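PDB 4GAX: amorpha-4,11-diene synthase from Artemisia annua, which probably cyclises farnesyl diphosphate to a sesquiterpene, as a mutant form of an alpha-bisabolol synthase. Local coordinates for residues E205-R208 with A209-K212; K212-W215 with K216-P219; E258-Q261 with L262-W266. All blocks are in the same frame, centred on the assembly; numbering follows the deposited sequence.

How the contacts relate
Contacts 1 and 2 are neighbours in the fold, with centres about 10 Å apart. Contact 1 is the last turns of helix 200-211, and contact 2 is the loop from there to helix 219-232. They share Lys212, and Arg208 and Arg217 both bind Glu222. Contact 3 lies apart, on helix 238-269, with its centre about 28 Å from that of contact 2. Contacts 1 and 2 are partly buried, while contact 3 is mostly buried. Contact 1 combines helical bonds with a salt bridge. Contact 2 relies on a turn, two bridging waters and aliphatic packing. In contact 3 helical bonds dominate, and a serine hydroxyl adds one more to the backbone.

Contact 1. Residues E205-R208 with A209-K212; sequences EIQR and ALKK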
loop_
_atom_site.group_PDB
_atom_site.type_symbol
_atom_site.label_atom_id
_atom_site.label_comp_id
_atom_site.label_asym_id
_atom_site.label_seq_id
_atom_site.Cartn_x
_atom_site.Cartn_y
_atom_site.Cartn_z
ATOM N N GLU A 205 12.215 17.048 -8.391
ATOM C CA GLU A 205 10.983 16.373 -8.772
ATOM C C GLU A 205 11.211 15.248 -9.794
ATOM O O GLU A 205 10.595 14.175 -9.691
ATOM C CB GLU A 205 9.959 17.376 -9.296
ATOM C CG GLU A 205 8.594 16.774 -9.579
ATOM C CD GLU A 205 7.849 16.360 -8.312
ATOM O OE1 GLU A 205 8.307 16.672 -7.186
ATOM O OE2 GLU A 205 6.785 15.726 -8.453
ATOM N N ILE A 206 12.088 15.483 -10.769
ATOM C CA ILE A 206 12.486 14.413 -11.694
ATOM C C ILE A 206 13.192 13.273 -10.935
ATOM O O ILE A 206 12.901 12.102 -11.131
ATOM C CB ILE A 206 13.440 14.945 -12.762
ATOM C CG1 ILE A 206 12.734 16.015 -13.599
ATOM C CG2 ILE A 206 13.954 13.805 -13.653
ATOM C CD1 ILE A 206 13.687 16.799 -14.508
ATOM N N GLN A 207 14.130 13.611 -10.065
ATOM C CA GLN A 207 14.903 12.569 -9.395
ATOM C C GLN A 207 14.057 11.755 -8.415
ATOM O O GLN A 207 14.281 10.555 -8.260
ATOM C CB GLN A 207 16.153 13.149 -8.732
ATOM C CG GLN A 207 17.476 12.635 -9.339
ATOM C CD GLN A 207 17.518 11.099 -9.569
ATOM O OE1 GLN A 207 17.040 10.300 -8.743
ATOM N NE2 GLN A 207 18.107 10.692 -10.701
ATOM N N ARG A 208 13.051 12.365 -7.792
ATOM C CA ARG A 208 12.180 11.555 -6.927
ATOM C C ARG A 208 11.394 10.548 -7.764
ATOM O O ARG A 208 11.285 9.384 -7.388
ATOM C CB ARG A 208 11.258 12.390 -6.013
ATOM C CG ARG A 208 10.333 13.381 -6.700
ATOM C CD ARG A 208 9.463 14.145 -5.670
ATOM N NE ARG A 208 8.531 13.258 -5.003
ATOM C CZ ARG A 208 7.230 13.165 -5.276
ATOM N NH1 ARG A 208 6.652 13.938 -6.191
ATOM N NH2 ARG A 208 6.498 12.291 -4.614
ATOM N N ALA A 209 10.882 10.989 -8.913
ATOM C CA ALA A 209 10.163 10.099 -9.818
ATOM C C ALA A 209 11.045 8.938 -10.285
ATOM O O ALA A 209 10.606 7.779 -10.319
ATOM C CB ALA A 209 9.623 10.883 -11.014
ATOM N N LEU A 210 12.284 9.250 -10.655
ATOM C CA LEU A 210 13.229 8.218 -11.083
ATOM C C LEU A 210 13.558 7.218 -9.964
ATOM O O LEU A 210 13.762 6.023 -10.221
ATOM C CB LEU A 210 14.516 8.868 -11.609
ATOM C CG LEU A 210 14.369 9.684 -12.900
ATOM C CD1 LEU A 210 15.704 10.307 -13.308
ATOM C CD2 LEU A 210 13.810 8.825 -14.027
ATOM N N LYS A 211 13.621 7.705 -8.725
ATOM C CA LYS A 211 13.856 6.834 -7.569
ATOM C C LYS A 211 12.675 5.878 -7.338
ATOM O O LYS A 211 12.875 4.700 -7.033
ATOM C CB LYS A 211 14.116 7.671 -6.311
ATOM C CG LYS A 211 14.790 6.922 -5.162
ATOM C CD LYS A 211 15.828 7.804 -4.439
ATOM C CE LYS A 211 17.080 8.049 -5.299
ATOM N NZ LYS A 211 17.199 9.451 -5.832
ATOM N N LYS A 212 11.452 6.377 -7.481
ATOM C CA LYS A 212 10.265 5.528 -7.348
ATOM C C LYS A 212 9.115 6.167 -8.106
ATOM O O LYS A 212 8.751 7.331 -7.857
ATOM C CB LYS A 212 9.871 5.344 -5.870
ATOM C CG LYS A 212 8.607 4.484 -5.689
ATOM C CD LYS A 212 8.214 4.333 -4.211
ATOM C CE LYS A 212 9.198 3.472 -3.436
ATOM N NZ LYS A 212 8.572 2.965 -2.161
#
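Gln207 and Lys211 meet through the ends of their side chains, one turn apart near the end of helix 200-211. Lys211 NZ donates to Gln207 OE1 at 3.0 Å. It comes in tilted 30° from the plane of the amide carbonyl. The lysine chain is bent at chi2, chi3 and chi4, and this curls the ammonium back to the glutamine. The other branch of the amide packs on Leu210, with Gln207 NE2 3.6 Å from Leu210 CD1. With an alanine in place of Gln207, the Lys211 ammonium would probably lose this acceptor and Leu210 CD1 its cover on that side.

The apolar part is small. Ile206 and Leu210 lie side by side and point the same way, with Ile206 CG2 3.9 Å from Leu210 CD1. Both pack on Leu188 of helix 175-194. Ala209 meets Leu161 and Glu165 of helix 157-167.

Backbone bonds run from each residue to the fourth before it. Leu210 N reaches Ile206 O at 3.0 Å. Lys212 N still bonds Arg208 O at 3.0 Å, although Lys212 itself has left helical geometry.

The ionic pair lies within 205-208. Arg208 NH1 meets Glu205 OE2 at 2.9 Å, on the syn side of the carboxylate but 32° out of its plane. Arg208 NH2 turns to Glu222 and Gln225 of helix 219-232. The chemistry is thus divided around the helix: apolar residues face helices 157-167 and 175-194, while Arg208 pairs with Glu205 on its own helix and with Glu222, and the second pair links the two helices.

Contact 2. Residues K212-W215 with K216-P219; sequences KPLW and KRLP
Lys212 lays its side chain across Lys216 and Arg217, and crosses the Lys216 side chain at about a right angle. Lys212 CB lies 4.0 Å from Arg217 NH1. Lys212 CG touches Lys216 CB, also at 4.0 Å. Lys212 CD rests on the Arg217 backbone, 3.9 Å from Arg217 CA. A bend at chi3 (-70°) carries Lys212 NZ to a water, to which it donates at 2.9 Å; that water donates in turn to Lys216 O. Asp533 of helix 519-535 makes long, weak ion pairs with NZ of both Lys212 and Lys216.

The backbone closes an alpha-turn, in which Arg217 N bonds Pro213 O at 3.3 Å. The turn joins helix 200-211 to helix 219-232, whose N-cap is Leu218. A second water bridges Trp215 O and Arg217 O and so ties the exit of the turn. Through Trp215 the loop also reaches residues of the C-terminal part of this all-helical terpene synthase: its NE1 bonds Asn508 and its ring meets His530 edge-to-face.

Lys216 runs alongside the ring of Pro213, with Lys216 CD 3.9 Å from Pro213 CG. The Arg217 guanidinium reaches back to the start of the turn, with Pro213 O over one face. Arg217 NH1 makes a weak bond to Lys212 O at 3.2 Å, while NE forms the stronger link, a salt bridge to Glu222.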
loop_
_atom_site.group_PDB
_atom_site.type_symbol
_atom_site.label_atom_id
_atom_site.label_comp_id
_atom_site.label_asym_id
_atom_site.label_seq_id
_atom_site.Cartn_x
_atom_site.Cartn_y
_atom_site.Cartn_z
ATOM N N LYS A 212 11.452 6.377 -7.481
ATOM C CA LYS A 212 10.265 5.528 -7.348
ATOM C C LYS A 212 9.115 6.167 -8.106
ATOM O O LYS A 212 8.751 7.331 -7.857
ATOM C CB LYS A 212 9.871 5.344 -5.870
ATOM C CG LYS A 212 8.607 4.484 -5.689
ATOM C CD LYS A 212 8.214 4.333 -4.211
ATOM C CE LYS A 212 9.198 3.472 -3.436
ATOM N NZ LYS A 212 8.572 2.965 -2.161
ATOM N N PRO A 213 8.541 5.426 -9.060
ATOM C CA PRO A 213 7.468 6.067 -9.815
ATOM C C PRO A 213 6.209 6.266 -8.971
ATOM O O PRO A 213 6.013 5.577 -7.956
ATOM C CB PRO A 213 7.221 5.094 -10.954
ATOM C CG PRO A 213 7.717 3.769 -10.458
ATOM C CD PRO A 213 8.856 4.068 -9.549
ATOM N N LEU A 214 5.382 7.216 -9.406
ATOM C CA LEU A 214 4.179 7.627 -8.709
ATOM C C LEU A 214 3.255 6.457 -8.332
ATOM O O LEU A 214 2.732 6.379 -7.201
ATOM C CB LEU A 214 3.429 8.615 -9.611
ATOM C CG LEU A 214 2.099 9.168 -9.135
ATOM C CD1 LEU A 214 2.303 9.894 -7.816
ATOM C CD2 LEU A 214 1.537 10.126 -10.195
ATOM N N TRP A 215 3.067 5.548 -9.276
ATOM C CA TRP A 215 2.167 4.403 -9.085
ATOM C C TRP A 215 2.605 3.520 -7.924
ATOM O O TRP A 215 1.770 2.972 -7.200
ATOM C CB TRP A 215 2.099 3.594 -10.377
ATOM C CG TRP A 215 1.264 2.315 -10.335
ATOM C CD1 TRP A 215 1.668 1.077 -10.755
ATOM C CD2 TRP A 215 -0.095 2.155 -9.878
ATOM N NE1 TRP A 215 0.654 0.158 -10.583
ATOM C CE2 TRP A 215 -0.436 0.792 -10.047
ATOM C CE3 TRP A 215 -1.046 3.023 -9.326
ATOM C CZ2 TRP A 215 -1.691 0.276 -9.693
ATOM C CZ3 TRP A 215 -2.296 2.510 -8.977
ATOM C CH2 TRP A 215 -2.609 1.149 -9.167
ATOM N N LYS A 216 3.917 3.398 -7.733
ATOM C CA LYS A 216 4.446 2.551 -6.667
ATOM C C LYS A 216 4.486 3.228 -5.289
ATOM O O LYS A 216 4.552 2.548 -4.267
ATOM C CB LYS A 216 5.839 2.005 -7.051
ATOM C CG LYS A 216 5.748 0.808 -8.013
ATOM C CD LYS A 216 7.087 0.409 -8.624
ATOM C CE LYS A 216 8.083 -0.044 -7.578
ATOM N NZ LYS A 216 7.394 -0.839 -6.547
ATOM N N ARG A 217 4.465 4.560 -5.262
ATOM C CA ARG A 217 4.471 5.303 -3.994
ATOM C C ARG A 217 3.054 5.341 -3.408
ATOM O O ARG A 217 2.072 5.600 -4.124
ATOM C CB ARG A 217 4.986 6.732 -4.207
ATOM C CG ARG A 217 5.098 7.576 -2.917
ATOM C CD ARG A 217 5.995 8.808 -3.152
ATOM N NE ARG A 217 5.832 9.237 -4.527
ATOM C CZ ARG A 217 6.794 9.234 -5.438
ATOM N NH1 ARG A 217 8.029 8.868 -5.119
ATOM N NH2 ARG A 217 6.506 9.612 -6.669
ATOM N N LEU A 218 2.945 5.080 -2.107
ATOM C CA LEU A 218 1.652 5.130 -1.431
ATOM C C LEU A 218 1.105 6.559 -1.563
ATOM O O LEU A 218 1.863 7.513 -1.405
ATOM C CB LEU A 218 1.854 4.801 0.051
ATOM C CG LEU A 218 1.680 3.344 0.489
ATOM C CD1 LEU A 218 1.459 2.398 -0.678
ATOM C CD2 LEU A 218 2.852 2.902 1.346
ATOM N N PRO A 219 -0.207 6.703 -1.807
ATOM C CA PRO A 219 -0.798 8.031 -2.040
ATOM C C PRO A 219 -0.571 9.051 -0.927
ATOM O O PRO A 219 -0.364 10.214 -1.250
ATOM C CB PRO A 219 -2.304 7.749 -2.211
ATOM C CG PRO A 219 -2.493 6.263 -1.907
ATOM C CD PRO A 219 -1.159 5.606 -2.087
HETATM O O HOH W 1 5.913 1.821 -2.094
HETATM O O HOH W 2 0.183 4.241 -5.454
#

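Contact 3. Residues E258-Q261 with L262-W266; sequences ELSQ and LSKWW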
loop_
_atom_site.group_PDB
_atom_site.type_symbol
_atom_site.label_atom_id
_atom_site.label_comp_id
_atom_site.label_asym_id
_atom_site.label_seq_id
_atom_site.Cartn_x
_atom_site.Cartn_y
_atom_site.Cartn_z
ATOM N N GLU A 258 -6.064 8.150 16.061
ATOM C CA GLU A 258 -6.090 6.693 15.891
ATOM C C GLU A 258 -4.877 6.028 16.539
ATOM O O GLU A 258 -5.003 5.013 17.229
ATOM C CB GLU A 258 -6.136 6.343 14.395
ATOM C CG GLU A 258 -7.362 6.902 13.690
ATOM C CD GLU A 258 -7.277 6.805 12.171
ATOM O OE1 GLU A 258 -6.213 6.382 11.648
ATOM O OE2 GLU A 258 -8.279 7.155 11.487
ATOM N N LEU A 259 -3.694 6.601 16.312
ATOM C CA LEU A 259 -2.470 6.048 16.860
ATOM C C LEU A 259 -2.434 6.217 18.374
ATOM O O LEU A 259 -1.866 5.384 19.087
ATOM C CB LEU A 259 -1.256 6.719 16.219
ATOM C CG LEU A 259 0.117 6.239 16.702
ATOM C CD1 LEU A 259 0.246 4.721 16.628
ATOM C CD2 LEU A 259 1.213 6.891 15.861
ATOM N N SER A 260 -3.025 7.303 18.867
ATOM C CA SER A 260 -3.188 7.479 20.311
ATOM C C SER A 260 -4.064 6.374 20.931
ATOM O O SER A 260 -3.743 5.823 21.999
ATOM C CB SER A 260 -3.795 8.853 20.609
ATOM O OG SER A 260 -4.128 8.969 21.982
ATOM N N GLN A 261 -5.183 6.076 20.278
ATOM C CA GLN A 261 -6.071 5.015 20.737
ATOM C C GLN A 261 -5.362 3.661 20.667
ATOM O O GLN A 261 -5.445 2.859 21.584
ATOM C CB GLN A 261 -7.353 5.000 19.896
ATOM C CG GLN A 261 -8.169 6.275 20.033
ATOM C CD GLN A 261 -9.262 6.403 18.984
ATOM O OE1 GLN A 261 -9.537 7.496 18.486
ATOM N NE2 GLN A 261 -9.898 5.287 18.653
ATOM N N LEU A 262 -4.635 3.421 19.585
ATOM C CA LEU A 262 -3.879 2.182 19.453
ATOM C C LEU A 262 -2.761 2.068 20.466
ATOM O O LEU A 262 -2.469 0.966 20.954
ATOM C CB LEU A 262 -3.328 2.045 18.036
ATOM C CG LEU A 262 -4.400 1.586 17.062
ATOM C CD1 LEU A 262 -3.964 1.917 15.633
ATOM C CD2 LEU A 262 -4.648 0.073 17.225
ATOM N N SER A 263 -2.139 3.205 20.780
ATOM C CA SER A 263 -1.042 3.238 21.737
ATOM C C SER A 263 -1.543 2.873 23.118
ATOM O O SER A 263 -0.854 2.162 23.853
ATOM C CB SER A 263 -0.346 4.607 21.749
ATOM O OG SER A 263 0.217 4.876 20.476
ATOM N N LYS A 264 -2.739 3.348 23.471
ATOM C CA LYS A 264 -3.310 3.047 24.796
ATOM C C LYS A 264 -3.665 1.572 24.918
ATOM O O LYS A 264 -3.348 0.928 25.917
ATOM C CB LYS A 264 -4.550 3.903 25.079
ATOM C CG LYS A 264 -4.226 5.236 25.716
ATOM C CD LYS A 264 -5.297 6.273 25.424
ATOM C CE LYS A 264 -4.717 7.675 25.492
ATOM N NZ LYS A 264 -5.752 8.720 25.268
ATOM N N TRP A 265 -4.348 1.064 23.895
ATOM C CA TRP A 265 -4.668 -0.357 23.774
ATOM C C TRP A 265 -3.425 -1.229 23.926
ATOM O O TRP A 265 -3.423 -2.199 24.697
ATOM C CB TRP A 265 -5.292 -0.597 22.404
ATOM C CG TRP A 265 -5.610 -2.034 22.052
ATOM C CD1 TRP A 265 -6.730 -2.747 22.414
ATOM C CD2 TRP A 265 -4.839 -2.905 21.203
ATOM N NE1 TRP A 265 -6.684 -4.012 21.867
ATOM C CE2 TRP A 265 -5.538 -4.133 21.118
ATOM C CE3 TRP A 265 -3.619 -2.766 20.521
ATOM C CZ2 TRP A 265 -5.061 -5.212 20.365
ATOM C CZ3 TRP A 265 -3.145 -3.834 19.777
ATOM C CH2 TRP A 265 -3.865 -5.044 19.701
ATOM N N TRP A 266 -2.370 -0.881 23.190
ATOM C CA TRP A 266 -1.124 -1.651 23.210
ATOM C C TRP A 266 -0.442 -1.573 24.569
ATOM O O TRP A 266 0.053 -2.578 25.095
ATOM C CB TRP A 266 -0.163 -1.165 22.101
ATOM C CG TRP A 266 1.078 -2.008 21.994
ATOM C CD1 TRP A 266 2.370 -1.611 22.214
ATOM C CD2 TRP A 266 1.138 -3.410 21.684
ATOM N NE1 TRP A 266 3.231 -2.675 22.036
ATOM C CE2 TRP A 266 2.497 -3.789 21.717
ATOM C CE3 TRP A 266 0.172 -4.381 21.386
ATOM C CZ2 TRP A 266 2.916 -5.099 21.449
ATOM C CZ3 TRP A 266 0.585 -5.674 21.116
ATOM C CH2 TRP A 266 1.948 -6.024 21.148
#
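Leu259 O is gripped twice by Ser263. The hydroxyl OG of Ser263 donates to Leu259 O at 2.6 Å, and Ser263 N donates to the same Leu259 O at 2.8 Å. The two donors come from opposite faces of the carbonyl plane. Ser263 holds OG beside its own N (chi1 -62°), which turns the hydroxyl back down the helix to the carbonyl one turn earlier. The hydroxyl proton is thus used within the helix. Leu259 CD1 lies alongside, 3.9 Å from Ser263 OG.

Leu262 N bonds Glu258 O at 2.9 Å, and the Leu262 side chain passes over this carbonyl, with Leu262 CG 3.5 Å from Glu258 O.

These residues form two turns of the long helix 238-269 in the all-helical fold of a terpene synthase. The carboxylate of Glu258 turns away to Arg302, Tyr286 and Ser299, and Leu262 packs between helices 282-292 and 299-322, on Tyr286 and Ala306. Another side is covered by the N-terminal chain: Leu42 touches Ser263 and Lys264, and its carbonyl is bonded to Ser260 OG.

Lys264 stretches back along the helix in an extended chain. Lys264 NZ comes to 3.7 Å from Ser260 OG. Trp265 N bonds Gln261 O at 3.1 Å. The Trp265 ring leads off to Lys307, with which it makes a cation-pi contact.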